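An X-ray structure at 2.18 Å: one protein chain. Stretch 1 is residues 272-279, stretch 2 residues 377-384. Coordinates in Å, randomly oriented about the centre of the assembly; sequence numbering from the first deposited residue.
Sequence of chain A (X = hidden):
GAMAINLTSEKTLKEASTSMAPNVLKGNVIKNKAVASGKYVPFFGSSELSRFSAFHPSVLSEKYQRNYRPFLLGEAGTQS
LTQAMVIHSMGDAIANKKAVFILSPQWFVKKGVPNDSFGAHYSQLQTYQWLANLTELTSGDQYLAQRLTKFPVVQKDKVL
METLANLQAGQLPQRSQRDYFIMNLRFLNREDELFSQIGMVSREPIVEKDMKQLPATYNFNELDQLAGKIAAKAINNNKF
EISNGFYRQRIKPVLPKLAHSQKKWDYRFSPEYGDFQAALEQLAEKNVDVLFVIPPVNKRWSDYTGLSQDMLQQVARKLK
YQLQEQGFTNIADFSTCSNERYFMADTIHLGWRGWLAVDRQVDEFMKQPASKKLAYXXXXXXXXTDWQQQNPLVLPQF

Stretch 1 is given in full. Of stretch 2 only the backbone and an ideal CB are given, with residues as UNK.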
ATOM      1  N   GLU A 272      -0.967 -14.021   1.162  1.00 16.47           N
ATOM      2  CA  GLU A 272      -0.539 -12.669   0.823  1.00 16.54           C
ATOM      3  C   GLU A 272       0.807 -12.671   0.112  1.00 16.17           C
ATOM      4  O   GLU A 272       1.096 -11.755  -0.666  1.00 14.78           O
ATOM      5  CB  GLU A 272      -0.477 -11.811   2.091  1.00 17.95           C
ATOM      6  CG  GLU A 272      -0.092 -10.350   1.858  1.00 16.78           C
ATOM      7  CD  GLU A 272      -1.174  -9.557   1.149  1.00 16.59           C
ATOM      8  OE1 GLU A 272      -2.331 -10.027   1.105  1.00 16.25           O
ATOM      9  OE2 GLU A 272      -0.866  -8.459   0.639  1.00 16.33           O
ATOM     10  N   TYR A 273       1.646 -13.681   0.365  1.00 17.49           N
ATOM     11  CA  TYR A 273       2.903 -13.786  -0.370  1.00 17.63           C
ATOM     12  C   TYR A 273       2.642 -13.985  -1.855  1.00 18.26           C
ATOM     13  O   TYR A 273       3.371 -13.449  -2.699  1.00 18.28           O
ATOM     14  CB  TYR A 273       3.754 -14.930   0.185  1.00 18.67           C
ATOM     15  CG  TYR A 273       4.271 -14.657   1.576  1.00 17.95           C
ATOM     16  CD1 TYR A 273       5.320 -13.772   1.783  1.00 17.36           C
ATOM     17  CD2 TYR A 273       3.705 -15.276   2.684  1.00 18.60           C
ATOM     18  CE1 TYR A 273       5.794 -13.511   3.051  1.00 17.21           C
ATOM     19  CE2 TYR A 273       4.173 -15.023   3.958  1.00 18.61           C
ATOM     20  CZ  TYR A 273       5.218 -14.137   4.134  1.00 17.58           C
ATOM     21  OH  TYR A 273       5.689 -13.875   5.396  1.00 18.44           O
ATOM     22  N   GLY A 274       1.599 -14.747  -2.194  1.00 18.24           N
ATOM     23  CA  GLY A 274       1.201 -14.862  -3.587  1.00 18.74           C
ATOM     24  C   GLY A 274       0.571 -13.589  -4.120  1.00 18.65           C
ATOM     25  O   GLY A 274       0.860 -13.167  -5.244  1.00 19.82           O
ATOM     26  N   ASP A 275      -0.302 -12.961  -3.328  1.00 17.64           N
ATOM     27  CA  ASP A 275      -0.909 -11.705  -3.753  1.00 18.10           C
ATOM     28  C   ASP A 275       0.149 -10.620  -3.908  1.00 17.79           C
ATOM     29  O   ASP A 275       0.064  -9.778  -4.811  1.00 16.25           O
ATOM     30  CB  ASP A 275      -1.978 -11.269  -2.752  1.00 17.21           C
ATOM     31  CG  ASP A 275      -3.128 -12.246  -2.665  1.00 18.12           C
ATOM     32  OD1 ASP A 275      -3.172 -13.194  -3.478  1.00 18.60           O
ATOM     33  OD2 ASP A 275      -3.989 -12.068  -1.778  1.00 19.01           O
ATOM     34  N   PHE A 276       1.152 -10.627  -3.029  1.00 17.44           N
ATOM     35  CA  PHE A 276       2.271  -9.702  -3.161  1.00 16.61           C
ATOM     36  C   PHE A 276       3.024  -9.944  -4.460  1.00 17.02           C
ATOM     37  O   PHE A 276       3.444  -8.995  -5.132  1.00 16.54           O
ATOM     38  CB  PHE A 276       3.196  -9.849  -1.955  1.00 16.83           C
ATOM     39  CG  PHE A 276       4.381  -8.931  -1.979  1.00 17.88           C
ATOM     40  CD1 PHE A 276       4.218  -7.570  -2.170  1.00 18.14           C
ATOM     41  CD2 PHE A 276       5.656  -9.428  -1.782  1.00 18.53           C
ATOM     42  CE1 PHE A 276       5.309  -6.725  -2.183  1.00 17.80           C
ATOM     43  CE2 PHE A 276       6.750  -8.584  -1.789  1.00 19.11           C
ATOM     44  CZ  PHE A 276       6.575  -7.232  -1.990  1.00 18.45           C
ATOM     45  N   GLN A 277       3.201 -11.214  -4.834  1.00 17.63           N
ATOM     46  CA  GLN A 277       3.828 -11.531  -6.111  1.00 17.28           C
ATOM     47  C   GLN A 277       3.044 -10.930  -7.269  1.00 17.02           C
ATOM     48  O   GLN A 277       3.632 -10.477  -8.259  1.00 17.95           O
ATOM     49  CB  GLN A 277       3.946 -13.047  -6.270  1.00 17.84           C
ATOM     50  CG  GLN A 277       4.606 -13.494  -7.567  1.00 19.00           C
ATOM     51  CD  GLN A 277       6.046 -13.030  -7.674  1.00 18.74           C
ATOM     52  OE1 GLN A 277       6.593 -12.447  -6.739  1.00 17.60           O
ATOM     53  NE2 GLN A 277       6.669 -13.292  -8.817  1.00 20.11           N
ATOM     54  N   ALA A 278       1.713 -10.920  -7.167  1.00 16.23           N
ATOM     55  CA  ALA A 278       0.903 -10.333  -8.229  1.00 16.40           C
ATOM     56  C   ALA A 278       1.234  -8.858  -8.415  1.00 16.94           C
ATOM     57  O   ALA A 278       1.343  -8.376  -9.549  1.00 16.27           O
ATOM     58  CB  ALA A 278      -0.583 -10.517  -7.920  1.00 16.03           C
ATOM     59  N   ALA A 279       1.403  -8.125  -7.313  1.00 17.22           N
ATOM     60  CA  ALA A 279       1.767  -6.716  -7.413  1.00 18.36           C
ATOM     61  C   ALA A 279       3.168  -6.551  -7.985  1.00 18.11           C
ATOM     62  O   ALA A 279       3.422  -5.621  -8.760  1.00 19.26           O
ATOM     63  CB  ALA A 279       1.664  -6.052  -6.040  1.00 18.19           C
ATOM     64  N   UNK A 377      13.917 -10.172 -12.776  1.00 29.55           N
ATOM     65  CA  UNK A 377      13.885 -11.596 -13.102  1.00 30.69           C
ATOM     66  C   UNK A 377      12.695 -12.223 -12.370  1.00 27.46           C
ATOM     67  O   UNK A 377      12.852 -12.944 -11.382  1.00 26.24           O
ATOM     68  CB  UNK A 377      15.197 -12.284 -12.719  1.00 30.69           C
ATOM     69  N   UNK A 378      11.493 -11.936 -12.871  1.00 26.08           N
ATOM     70  CA  UNK A 378      10.281 -12.441 -12.241  1.00 25.12           C
ATOM     71  C   UNK A 378      10.253 -13.957 -12.341  1.00 24.70           C
ATOM     72  O   UNK A 378      10.520 -14.535 -13.402  1.00 26.07           O
ATOM     73  CB  UNK A 378       9.034 -11.833 -12.885  1.00 25.12           C
ATOM     74  N   UNK A 379       9.927 -14.608 -11.227  1.00 23.81           N
ATOM     75  CA  UNK A 379       9.824 -16.061 -11.148  1.00 23.90           C
ATOM     76  C   UNK A 379       8.397 -16.399 -10.736  1.00 22.41           C
ATOM     77  O   UNK A 379       8.005 -16.154  -9.591  1.00 22.03           O
ATOM     78  CB  UNK A 379      10.841 -16.646 -10.166  1.00 23.90           C
ATOM     79  N   UNK A 380       7.620 -16.952 -11.672  1.00 23.33           N
ATOM     80  CA  UNK A 380       6.213 -17.238 -11.408  1.00 24.72           C
ATOM     81  C   UNK A 380       6.022 -18.222 -10.264  1.00 23.73           C
ATOM     82  O   UNK A 380       4.924 -18.294  -9.702  1.00 24.01           O
ATOM     83  CB  UNK A 380       5.546 -17.786 -12.671  1.00 24.72           C
ATOM     84  N   UNK A 381       7.059 -18.982  -9.907  1.00 23.03           N
ATOM     85  CA  UNK A 381       6.920 -19.977  -8.852  1.00 22.83           C
ATOM     86  C   UNK A 381       6.639 -19.344  -7.495  1.00 20.83           C
ATOM     87  O   UNK A 381       6.212 -20.049  -6.574  1.00 19.86           O
ATOM     88  CB  UNK A 381       8.186 -20.833  -8.771  1.00 22.83           C
ATOM     89  N   UNK A 382       6.852 -18.034  -7.350  1.00 19.61           N
ATOM     90  CA  UNK A 382       6.468 -17.345  -6.124  1.00 19.79           C
ATOM     91  C   UNK A 382       4.956 -17.218  -5.970  1.00 20.72           C
ATOM     92  O   UNK A 382       4.495 -16.789  -4.906  1.00 21.51           O
ATOM     93  CB  UNK A 382       7.106 -15.955  -6.089  1.00 19.79           C
ATOM     94  N   UNK A 383       4.178 -17.570  -6.998  1.00 20.13           N
ATOM     95  CA  UNK A 383       2.727 -17.646  -6.869  1.00 20.68           C
ATOM     96  C   UNK A 383       2.265 -18.913  -6.160  1.00 21.04           C
ATOM     97  O   UNK A 383       1.121 -18.965  -5.695  1.00 21.73           O
ATOM     98  CB  UNK A 383       2.078 -17.568  -8.252  1.00 20.68           C
ATOM     99  N   UNK A 384       3.119 -19.928  -6.073  1.00 20.53           N
ATOM    100  CA  UNK A 384       2.691 -21.260  -5.680  1.00 22.05           C
ATOM    101  C   UNK A 384       2.464 -21.357  -4.174  1.00 23.22           C
ATOM    102  O   UNK A 384       3.027 -20.603  -3.374  1.00 21.59           O
ATOM    103  CB  UNK A 384       3.726 -22.296  -6.123  1.00 22.05           C
TER

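Stretch 1 is a helix, and what it offers stretch 2 is modest: the backbone at Gly-274, bare of any side chain, the methyl of Ala-278, and Gln-277, whose CA-to-CB bond points toward the other stretch and whose amide lies near CB of 382.

Position 377 has an extended backbone (phi/psi -130/74) and an ideal CB with nothing of the helix within 5.5 Å. Almost any residue would do, a polar one most comfortably. It is Gln-377, which makes no contact with stretch 1.

At 378 the CB points sideways, 4.9 Å from NE2 of Gln-277. A medium-sized aliphatic or a polar side chain could close the remaining gap. The residue is Ile-378, with chi1 in the m well; its CG2 comes to 3.8 Å from NE2 of Gln-277, simple packing beside an amide.

Position 379 also points sideways, with no helix atom near its CB. Its carbonyl O accepts a hydrogen bond from the backbone N of 382, so it stands at the start of a tight turn, where Asp, Asn, Ser or Thr commonly serve by accepting from a free backbone NH. Asp-379 does this: OD1 receives the backbone N of 381 at 3.0 Å. Its O also lies 3.3 Å from Gln-277 NE2, but the angle is too poor for a hydrogen bond.

At 380 the CB points away and the 3-10 segment begins, so a small or polar residue suits. Asp-380 reaches the helix indirectly: a water donates to its OD1 (2.9 Å) and accepts from Gln-277 NE2 (3.0 Å), joining a carboxylate to an amide NH too distant to meet directly.

Position 381 points away as well, leaving room for a long polar side chain. Arg-381 folds back on its own stretch, its NH2 forming a salt bridge with OD2 of Asp-379 at 2.7 Å and so bracing the turn.

The CB of 382 points toward the helix and is already tight, 3.5 Å from CD of Gln-277. A side chain here must leave the amide promptly; Ala would fit, as would a larger residue that turns aside. Phe-382, with chi1 at -77°, leads its ring away while its CB stays 3.5 Å from CD of Gln-277.

At 383 the CA atoms of the two stretches come nearest, CA of 383 lying 4.6 Å from CA of Gly-274, an approach at which the helix presents no side chain. The CB points sideways, 4.8 Å from Gln-277 CG, so a flat ring or a long aliphatic chain could run along the helix. Tyr-383 lays one ring face under CG of Gln-277, a CH-pi contact 3.7 Å from the ring centroid. Its edge meets the backbone, CD1 lying 3.6 Å from O of Gly-274, and CE1 packs 4.0 Å from CB of Ala-278.

Position 384 points away and precedes a helix as its N-cap, a place where Ser, Thr, Asp or Asn is frequent. Gln-384 occupies it without touching stretch 1.

Stretch 2 (377-384) QIDDRFYQ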
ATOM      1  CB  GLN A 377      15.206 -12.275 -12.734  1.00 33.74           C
ATOM      2  CG  GLN A 377      16.389 -11.777 -13.550  1.00 38.91           C
ATOM      3  CD  GLN A 377      17.678 -12.503 -13.219  1.00 42.86           C
ATOM      4  OE1 GLN A 377      17.742 -13.272 -12.259  1.00 43.65           O
ATOM      5  NE2 GLN A 377      18.713 -12.263 -14.015  1.00 45.58           N
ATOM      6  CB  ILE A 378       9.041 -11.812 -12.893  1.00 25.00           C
ATOM      7  CG1 ILE A 378       8.977 -10.313 -12.588  1.00 24.65           C
ATOM      8  CG2 ILE A 378       7.776 -12.509 -12.415  1.00 24.50           C
ATOM      9  CD1 ILE A 378       8.760  -9.978 -11.118  1.00 23.68           C
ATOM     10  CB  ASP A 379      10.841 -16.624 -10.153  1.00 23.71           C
ATOM     11  CG  ASP A 379      10.952 -18.135 -10.218  1.00 24.64           C
ATOM     12  OD1 ASP A 379       9.970 -18.793 -10.621  1.00 25.11           O
ATOM     13  OD2 ASP A 379      12.025 -18.665  -9.861  1.00 24.67           O
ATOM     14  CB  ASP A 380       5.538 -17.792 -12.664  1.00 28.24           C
ATOM     15  CG  ASP A 380       5.459 -16.777 -13.782  1.00 31.40           C
ATOM     16  OD1 ASP A 380       5.388 -15.563 -13.487  1.00 31.54           O
ATOM     17  OD2 ASP A 380       5.466 -17.195 -14.960  1.00 33.62           O
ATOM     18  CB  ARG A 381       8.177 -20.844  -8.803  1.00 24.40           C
ATOM     19  CG  ARG A 381       8.409 -21.612 -10.102  1.00 28.37           C
ATOM     20  CD  ARG A 381       9.708 -22.398 -10.100  1.00 32.33           C
ATOM     21  NE  ARG A 381      10.874 -21.540  -9.907  1.00 34.51           N
ATOM     22  CZ  ARG A 381      12.132 -21.942 -10.057  1.00 35.99           C
ATOM     23  NH1 ARG A 381      12.396 -23.193 -10.411  1.00 38.25           N
ATOM     24  NH2 ARG A 381      13.130 -21.092  -9.856  1.00 35.51           N
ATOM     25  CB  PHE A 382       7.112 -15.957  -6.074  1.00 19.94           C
ATOM     26  CG  PHE A 382       8.572 -15.974  -5.695  1.00 20.24           C
ATOM     27  CD1 PHE A 382       8.958 -16.184  -4.381  1.00 20.23           C
ATOM     28  CD2 PHE A 382       9.558 -15.773  -6.652  1.00 20.34           C
ATOM     29  CE1 PHE A 382      10.297 -16.199  -4.027  1.00 19.75           C
ATOM     30  CE2 PHE A 382      10.900 -15.787  -6.302  1.00 20.11           C
ATOM     31  CZ  PHE A 382      11.269 -15.999  -4.990  1.00 19.29           C
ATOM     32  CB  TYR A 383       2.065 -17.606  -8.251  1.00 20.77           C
ATOM     33  CG  TYR A 383       1.994 -16.245  -8.912  1.00 20.68           C
ATOM     34  CD1 TYR A 383       1.518 -15.135  -8.228  1.00 20.19           C
ATOM     35  CD2 TYR A 383       2.388 -16.081 -10.235  1.00 21.26           C
ATOM     36  CE1 TYR A 383       1.443 -13.895  -8.843  1.00 20.24           C
ATOM     37  CE2 TYR A 383       2.319 -14.850 -10.855  1.00 21.32           C
ATOM     38  CZ  TYR A 383       1.846 -13.761 -10.155  1.00 20.79           C
ATOM     39  OH  TYR A 383       1.778 -12.535 -10.769  1.00 21.80           O
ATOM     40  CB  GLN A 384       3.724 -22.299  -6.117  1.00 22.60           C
ATOM     41  CG  GLN A 384       3.894 -22.397  -7.622  1.00 25.05           C
ATOM     42  CD  GLN A 384       4.980 -23.374  -8.022  1.00 26.91           C
ATOM     43  OE1 GLN A 384       5.676 -23.933  -7.170  1.00 27.58           O
ATOM     44  NE2 GLN A 384       5.134 -23.585  -9.323  1.00 27.74           N
TER
HETATM   45  O   HOH W   1       5.068 -13.603 -11.306  1.00 28.94           O
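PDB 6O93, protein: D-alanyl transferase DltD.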